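Local coordinates for dTDP-4-dehydrorhamnose reductase (Bacillus anthracis, PDB 3SC6), which catalyses the NADP(H)-dependent interconversion of dTDP-4-dehydrorhamnose and dTDP-L-rhamnose in the rhamnose biosynthetic pathway, at residues A91-Q95 with E143-K147; G117-F121 with G208-V212. One frame throughout, in Å; residues are numbered along the deposited sequence.

Contact 1 of 2, residues A91-Q95 with E143-K147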
ATOM      1  N   ALA A  91      11.163   2.733 -13.452  1.00 39.81           N
ATOM      2  CA  ALA A  91      10.412   2.475 -14.674  1.00 39.73           C
ATOM      3  C   ALA A  91      11.394   2.307 -15.826  1.00 40.90           C
ATOM      4  O   ALA A  91      11.328   1.328 -16.573  1.00 41.84           O
ATOM      5  CB  ALA A  91       9.449   3.604 -14.950  1.00 38.60           C
ATOM      6  N   VAL A  92      12.306   3.267 -15.961  1.00 42.37           N
ATOM      7  CA  VAL A  92      13.320   3.234 -17.013  1.00 44.03           C
ATOM      8  C   VAL A  92      14.078   1.904 -16.985  1.00 44.87           C
ATOM      9  O   VAL A  92      14.149   1.200 -17.991  1.00 45.01           O
ATOM     10  CB  VAL A  92      14.328   4.400 -16.861  1.00 45.10           C
ATOM     11  CG1 VAL A  92      15.459   4.268 -17.861  1.00 45.94           C
ATOM     12  CG2 VAL A  92      13.623   5.743 -17.006  1.00 45.23           C
ATOM     13  N   ALA A  93      14.627   1.560 -15.822  1.00 45.74           N
ATOM     14  CA  ALA A  93      15.380   0.315 -15.656  1.00 46.35           C
ATOM     15  C   ALA A  93      14.531  -0.906 -16.014  1.00 46.23           C
ATOM     16  O   ALA A  93      15.003  -1.822 -16.690  1.00 46.74           O
ATOM     17  CB  ALA A  93      15.897   0.199 -14.236  1.00 46.42           C
ATOM     18  N   SER A  94      13.283  -0.921 -15.553  1.00 45.97           N
ATOM     19  CA  SER A  94      12.382  -2.031 -15.834  1.00 45.95           C
ATOM     20  C   SER A  94      12.257  -2.219 -17.342  1.00 46.50           C
ATOM     21  O   SER A  94      12.220  -3.350 -17.833  1.00 46.53           O
ATOM     22  CB  SER A  94      11.002  -1.766 -15.238  1.00 45.49           C
ATOM     23  OG  SER A  94      11.071  -1.592 -13.833  1.00 47.32           O
ATOM     24  N   GLN A  95      12.200  -1.101 -18.067  1.00 46.78           N
ATOM     25  CA  GLN A  95      12.081  -1.127 -19.521  1.00 47.81           C
ATOM     26  C   GLN A  95      13.330  -1.734 -20.184  1.00 49.06           C
ATOM     27  O   GLN A  95      13.207  -2.630 -21.017  1.00 50.04           O
ATOM     28  CB  GLN A  95      11.815   0.282 -20.064  1.00 48.42           C
ATOM     29  CG  GLN A  95      11.640   0.369 -21.586  1.00 50.65           C
ATOM     30  CD  GLN A  95      10.432  -0.414 -22.114  1.00 53.95           C
ATOM     31  OE1 GLN A  95       9.613  -0.895 -21.331  1.00 58.73           O
ATOM     32  NE2 GLN A  95      10.317  -0.536 -23.436  1.00 52.28           N
ATOM     33  N   GLU A 143       3.892   6.092 -18.740  1.00 42.52           N
ATOM     34  CA  GLU A 143       4.586   6.814 -19.805  1.00 42.71           C
ATOM     35  C   GLU A 143       5.924   6.217 -20.259  1.00 42.24           C
ATOM     36  O   GLU A 143       6.272   6.335 -21.426  1.00 43.85           O
ATOM     37  CB  GLU A 143       4.798   8.271 -19.359  1.00 43.25           C
ATOM     38  CG  GLU A 143       3.499   9.059 -19.138  1.00 43.98           C
ATOM     39  CD  GLU A 143       3.726  10.448 -18.534  1.00 46.99           C
ATOM     40  OE1 GLU A 143       4.837  10.711 -18.025  1.00 46.03           O
ATOM     41  OE2 GLU A 143       2.773  11.265 -18.521  1.00 49.99           O
ATOM     42  N   LEU A 144       6.658   5.550 -19.371  1.00 40.75           N
ATOM     43  CA  LEU A 144       7.960   4.988 -19.757  1.00 40.50           C
ATOM     44  C   LEU A 144       8.104   3.457 -19.721  1.00 40.41           C
ATOM     45  O   LEU A 144       9.200   2.938 -19.932  1.00 39.68           O
ATOM     46  CB  LEU A 144       9.043   5.621 -18.877  1.00 40.08           C
ATOM     47  CG  LEU A 144       9.113   7.155 -18.928  1.00 39.76           C
ATOM     48  CD1 LEU A 144      10.152   7.681 -17.959  1.00 40.32           C
ATOM     49  CD2 LEU A 144       9.395   7.655 -20.328  1.00 39.50           C
ATOM     50  N   HIS A 145       7.020   2.735 -19.475  1.00 40.38           N
ATOM     51  CA  HIS A 145       7.099   1.275 -19.427  1.00 40.88           C
ATOM     52  C   HIS A 145       5.765   0.695 -19.906  1.00 40.16           C
ATOM     53  O   HIS A 145       4.732   1.344 -19.784  1.00 41.21           O
ATOM     54  CB  HIS A 145       7.495   0.837 -18.012  1.00 41.00           C
ATOM     55  CG  HIS A 145       7.709  -0.635 -17.861  1.00 42.89           C
ATOM     56  ND1 HIS A 145       8.396  -1.382 -18.792  1.00 45.01           N
ATOM     57  CD2 HIS A 145       7.420  -1.479 -16.844  1.00 44.25           C
ATOM     58  CE1 HIS A 145       8.463  -2.636 -18.388  1.00 45.49           C
ATOM     59  NE2 HIS A 145       7.884  -2.720 -17.204  1.00 45.98           N
ATOM     60  N   ASN A 146       5.785  -0.512 -20.464  1.00 39.98           N
ATOM     61  CA  ASN A 146       4.554  -1.126 -20.972  1.00 39.54           C
ATOM     62  C   ASN A 146       4.198  -2.525 -20.449  1.00 39.74           C
ATOM     63  O   ASN A 146       3.422  -3.256 -21.072  1.00 39.42           O
ATOM     64  CB  ASN A 146       4.578  -1.107 -22.506  1.00 39.95           C
ATOM     65  CG  ASN A 146       5.775  -1.838 -23.085  1.00 39.84           C
ATOM     66  OD1 ASN A 146       6.610  -2.378 -22.354  1.00 39.32           O
ATOM     67  ND2 ASN A 146       5.866  -1.853 -24.412  1.00 37.98           N
ATOM     68  N   LYS A 147       4.767  -2.884 -19.309  1.00 40.15           N
ATOM     69  CA  LYS A 147       4.517  -4.172 -18.667  1.00 40.74           C
ATOM     70  C   LYS A 147       4.465  -3.831 -17.197  1.00 40.03           C
ATOM     71  O   LYS A 147       5.455  -3.985 -16.485  1.00 39.94           O
ATOM     72  CB  LYS A 147       5.639  -5.171 -18.928  1.00 41.70           C
ATOM     73  CG  LYS A 147       5.872  -5.539 -20.380  1.00 44.65           C
ATOM     74  CD  LYS A 147       7.027  -6.533 -20.479  1.00 49.09           C
ATOM     75  CE  LYS A 147       7.310  -6.946 -21.910  1.00 54.44           C
ATOM     76  NZ  LYS A 147       8.433  -7.931 -21.987  1.00 58.68           N
TER
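Gln95, close to the end of helix 76-97, reaches over the chain where helix 129-144 gives way to loop at His145. Its CB rests 3.7 Å from Leu144 O, and CG stays beside that same carbonyl. With CG anti to the backbone N (chi1 -179°) and a bend at chi2, the chain turns its amide carbon CD back toward the imidazole. At the tip, OE1 accepts a hydrogen bond from His145 ND1 at 2.9 Å. The bond is nearly straight at the hydrogen (163°) and lies in both the carbonyl plane and the ring plane, although amide and ring are steeply inclined to each other. Glutamine suits this place: its long, flexible stem spans the gap and its carbonyl matches an N-H.

The histidine is held from several directions. Ser94 CB makes a CH-pi contact over one face, 4.0 Å from the ring centroid, while Lys147 N lies over the opposite face. Serine is small enough to bring its CB close over the ring, toward its rim, and its OG bonds back to Val90 O within its own helix. His145 NE2 bonds to Ala99 O; imidazole suits the place, with a nitrogen each for Gln95 and Ala99. Farther out, Val92 CG2 meets Leu144 CD1 at 4.1 Å, the side chains running side by side, leucine bringing an apolar branch. The small Ala91 lets the chains come close, its CB 4.4 Å from Leu144 CB. Two neighbouring helices of one Rossmann-fold layer thus meet just before their chains enter adjacent parallel strands, 100-106 and 148-157.

Contact 2 of 2, residues G117-F121 with G208-V212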
ATOM      1  N   GLY A 117     -17.223   4.842  -3.642  1.00 78.57           N
ATOM      2  CA  GLY A 117     -15.844   4.735  -4.109  1.00 75.66           C
ATOM      3  C   GLY A 117     -15.626   5.076  -5.568  1.00 73.68           C
ATOM      4  O   GLY A 117     -16.526   5.556  -6.253  1.00 74.51           O
ATOM      5  N   TYR A 118     -14.411   4.812  -6.038  1.00 71.01           N
ATOM      6  CA  TYR A 118     -14.029   5.083  -7.415  1.00 69.08           C
ATOM      7  C   TYR A 118     -13.510   3.818  -8.085  1.00 66.64           C
ATOM      8  O   TYR A 118     -12.947   2.947  -7.418  1.00 65.71           O
ATOM      9  CB  TYR A 118     -12.903   6.119  -7.429  1.00 68.43           C
ATOM     10  CG  TYR A 118     -13.249   7.430  -6.763  1.00 70.08           C
ATOM     11  CD1 TYR A 118     -13.781   8.487  -7.494  1.00 71.42           C
ATOM     12  CD2 TYR A 118     -13.036   7.614  -5.399  1.00 71.26           C
ATOM     13  CE1 TYR A 118     -14.096   9.695  -6.886  1.00 73.25           C
ATOM     14  CE2 TYR A 118     -13.350   8.816  -4.781  1.00 73.52           C
ATOM     15  CZ  TYR A 118     -13.879   9.853  -5.532  1.00 74.44           C
ATOM     16  OH  TYR A 118     -14.192  11.048  -4.927  1.00 77.25           O
ATOM     17  N   ASP A 119     -13.708   3.710  -9.400  1.00 65.00           N
ATOM     18  CA  ASP A 119     -13.221   2.541 -10.128  1.00 62.98           C
ATOM     19  C   ASP A 119     -11.872   2.947 -10.714  1.00 60.21           C
ATOM     20  O   ASP A 119     -11.463   4.108 -10.602  1.00 59.51           O
ATOM     21  CB  ASP A 119     -14.185   2.041 -11.219  1.00 63.62           C
ATOM     22  CG  ASP A 119     -14.378   3.030 -12.353  1.00 64.52           C
ATOM     23  OD1 ASP A 119     -15.141   2.700 -13.283  1.00 66.08           O
ATOM     24  OD2 ASP A 119     -13.768   4.117 -12.335  1.00 67.43           O
ATOM     25  N   GLU A 120     -11.196   2.009 -11.360  1.00 57.98           N
ATOM     26  CA  GLU A 120      -9.891   2.287 -11.935  1.00 55.89           C
ATOM     27  C   GLU A 120      -9.915   3.245 -13.125  1.00 55.99           C
ATOM     28  O   GLU A 120      -8.867   3.751 -13.522  1.00 55.48           O
ATOM     29  CB  GLU A 120      -9.198   0.986 -12.358  1.00 55.05           C
ATOM     30  CG  GLU A 120      -8.978  -0.076 -11.261  1.00 53.95           C
ATOM     31  CD  GLU A 120     -10.264  -0.720 -10.726  1.00 53.60           C
ATOM     32  OE1 GLU A 120     -11.373  -0.329 -11.143  1.00 53.20           O
ATOM     33  OE2 GLU A 120     -10.152  -1.642  -9.894  1.00 51.62           O
ATOM     34  N   PHE A 121     -11.093   3.523 -13.675  1.00 56.53           N
ATOM     35  CA  PHE A 121     -11.185   4.416 -14.828  1.00 56.76           C
ATOM     36  C   PHE A 121     -11.438   5.901 -14.555  1.00 57.69           C
ATOM     37  O   PHE A 121     -11.254   6.724 -15.455  1.00 58.34           O
ATOM     38  CB  PHE A 121     -12.226   3.887 -15.807  1.00 57.35           C
ATOM     39  CG  PHE A 121     -11.958   2.488 -16.245  1.00 56.98           C
ATOM     40  CD1 PHE A 121     -11.040   2.230 -17.252  1.00 55.21           C
ATOM     41  CD2 PHE A 121     -12.627   1.425 -15.655  1.00 55.43           C
ATOM     42  CE1 PHE A 121     -10.780   0.933 -17.649  1.00 55.45           C
ATOM     43  CE2 PHE A 121     -12.378   0.130 -16.052  1.00 54.88           C
ATOM     44  CZ  PHE A 121     -11.455  -0.120 -17.052  1.00 55.63           C
ATOM     45  N   GLY A 208      -2.196  -3.239 -16.193  1.00 38.43           N
ATOM     46  CA  GLY A 208      -3.176  -2.193 -15.975  1.00 38.22           C
ATOM     47  C   GLY A 208      -3.159  -1.671 -14.560  1.00 38.04           C
ATOM     48  O   GLY A 208      -2.214  -1.915 -13.812  1.00 37.08           O
ATOM     49  N   THR A 209      -4.220  -0.949 -14.201  1.00 38.81           N
ATOM     50  CA  THR A 209      -4.366  -0.369 -12.878  1.00 39.72           C
ATOM     51  C   THR A 209      -5.393  -1.196 -12.110  1.00 40.83           C
ATOM     52  O   THR A 209      -6.465  -1.473 -12.626  1.00 41.49           O
ATOM     53  CB  THR A 209      -4.850   1.096 -12.966  1.00 40.05           C
ATOM     54  OG1 THR A 209      -3.939   1.863 -13.766  1.00 41.05           O
ATOM     55  CG2 THR A 209      -4.953   1.708 -11.592  1.00 39.27           C
ATOM     56  N   TYR A 210      -5.059  -1.573 -10.876  1.00 41.37           N
ATOM     57  CA  TYR A 210      -5.940  -2.380 -10.027  1.00 41.68           C
ATOM     58  C   TYR A 210      -6.098  -1.894  -8.596  1.00 43.08           C
ATOM     59  O   TYR A 210      -5.116  -1.509  -7.955  1.00 42.78           O
ATOM     60  CB  TYR A 210      -5.370  -3.788  -9.898  1.00 40.68           C
ATOM     61  CG  TYR A 210      -5.345  -4.621 -11.147  1.00 38.93           C
ATOM     62  CD1 TYR A 210      -6.344  -5.555 -11.387  1.00 36.84           C
ATOM     63  CD2 TYR A 210      -4.325  -4.492 -12.076  1.00 36.75           C
ATOM     64  CE1 TYR A 210      -6.328  -6.341 -12.508  1.00 37.66           C
ATOM     65  CE2 TYR A 210      -4.302  -5.273 -13.218  1.00 37.92           C
ATOM     66  CZ  TYR A 210      -5.314  -6.198 -13.427  1.00 38.44           C
ATOM     67  OH  TYR A 210      -5.316  -6.986 -14.551  1.00 35.77           O
ATOM     68  N   HIS A 211      -7.330  -1.920  -8.088  1.00 45.25           N
ATOM     69  CA  HIS A 211      -7.564  -1.511  -6.715  1.00 46.72           C
ATOM     70  C   HIS A 211      -7.626  -2.780  -5.881  1.00 47.80           C
ATOM     71  O   HIS A 211      -8.530  -3.595  -6.056  1.00 49.06           O
ATOM     72  CB  HIS A 211      -8.847  -0.706  -6.498  1.00 47.93           C
ATOM     73  CG  HIS A 211      -8.882   0.603  -7.215  1.00 48.06           C
ATOM     74  ND1 HIS A 211     -10.052   1.263  -7.507  1.00 49.76           N
ATOM     75  CD2 HIS A 211      -7.891   1.330  -7.779  1.00 48.53           C
ATOM     76  CE1 HIS A 211      -9.770   2.381  -8.152  1.00 48.96           C
ATOM     77  NE2 HIS A 211      -8.469   2.438  -8.343  1.00 46.32           N
ATOM     78  N   VAL A 212      -6.661  -2.947  -4.982  1.00 48.64           N
ATOM     79  CA  VAL A 212      -6.612  -4.123  -4.123  1.00 49.90           C
ATOM     80  C   VAL A 212      -6.704  -3.708  -2.663  1.00 51.42           C
ATOM     81  O   VAL A 212      -5.810  -3.040  -2.133  1.00 51.49           O
ATOM     82  CB  VAL A 212      -5.319  -4.918  -4.333  1.00 49.60           C
ATOM     83  CG1 VAL A 212      -5.295  -6.135  -3.416  1.00 48.62           C
ATOM     84  CG2 VAL A 212      -5.197  -5.341  -5.790  1.00 48.83           C
TER
HETATM   85  O   HOH W   1      -9.775  -3.933  -8.645  1.00 28.14           O
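Loop 117-121 and strand 208-211 run roughly antiparallel, come closest at Glu120 and Thr209 (CA atoms 6.2 Å apart) and splay apart toward both ends. The glutamate side chain points to the strand, where CG passes Thr209 O and then sits over the middle of the His211 ring, 3.9 Å from the centroid. CG stands beside the backbone N (chi1 -58°), and the bend at chi2 lays the carboxylate against the same ring face. Carboxylate and imidazole planes are only 14° apart, an offset stack in which the two side chains slide past each other in opposite directions.

OE2 takes a weak hydrogen bond from His211 N at 3.4 Å. A water donates to the same oxygen at 2.6 Å and to His211 O at 2.9 Å, bridging acid and backbone. Met261 N adds another weak bond to OE2. Tyr118 O faces the rim of the imidazole in its plane, 3.3 Å from CE1. Histidine fits too: its flat ring gives Glu120 a face while NE2 bonds to Arg152 NH1 and ND1 weakly to Gln258 O.

Glutamate suits this buried place because its methylenes cover the ring while its OE2 takes a bridging water and two weak backbone N-H bonds. If NE2 accepts from Arg152, the histidine is probably neutral with its proton on ND1; the carboxylate would then be stabilised by polar neighbours and not by an ion pair with the ring.

How the contacts relate
After strands 6-11, 30-35 and 59-62 and the helices among them, the chain enters helix 76-97, which supplies residues 91-95, then strand 100-106 and the loop holding 117-121. Helix 129-144 follows, and at its end 143-147 closes contact 1 over a 47-residue excursion. Contact 2 closes later, when strand 208-211 meets the loop left 86 residues before. The segments alternate, so the two loops cross and neither nests in the other. Contact 1 joins two helices on one flank of the central sheet; contact 2 ties the loop after strand 100-106 to a strand of that sheet. Their centres are 20 Å apart, and strand 148-157, which follows contact 1, pairs in parallel with strand 208-211.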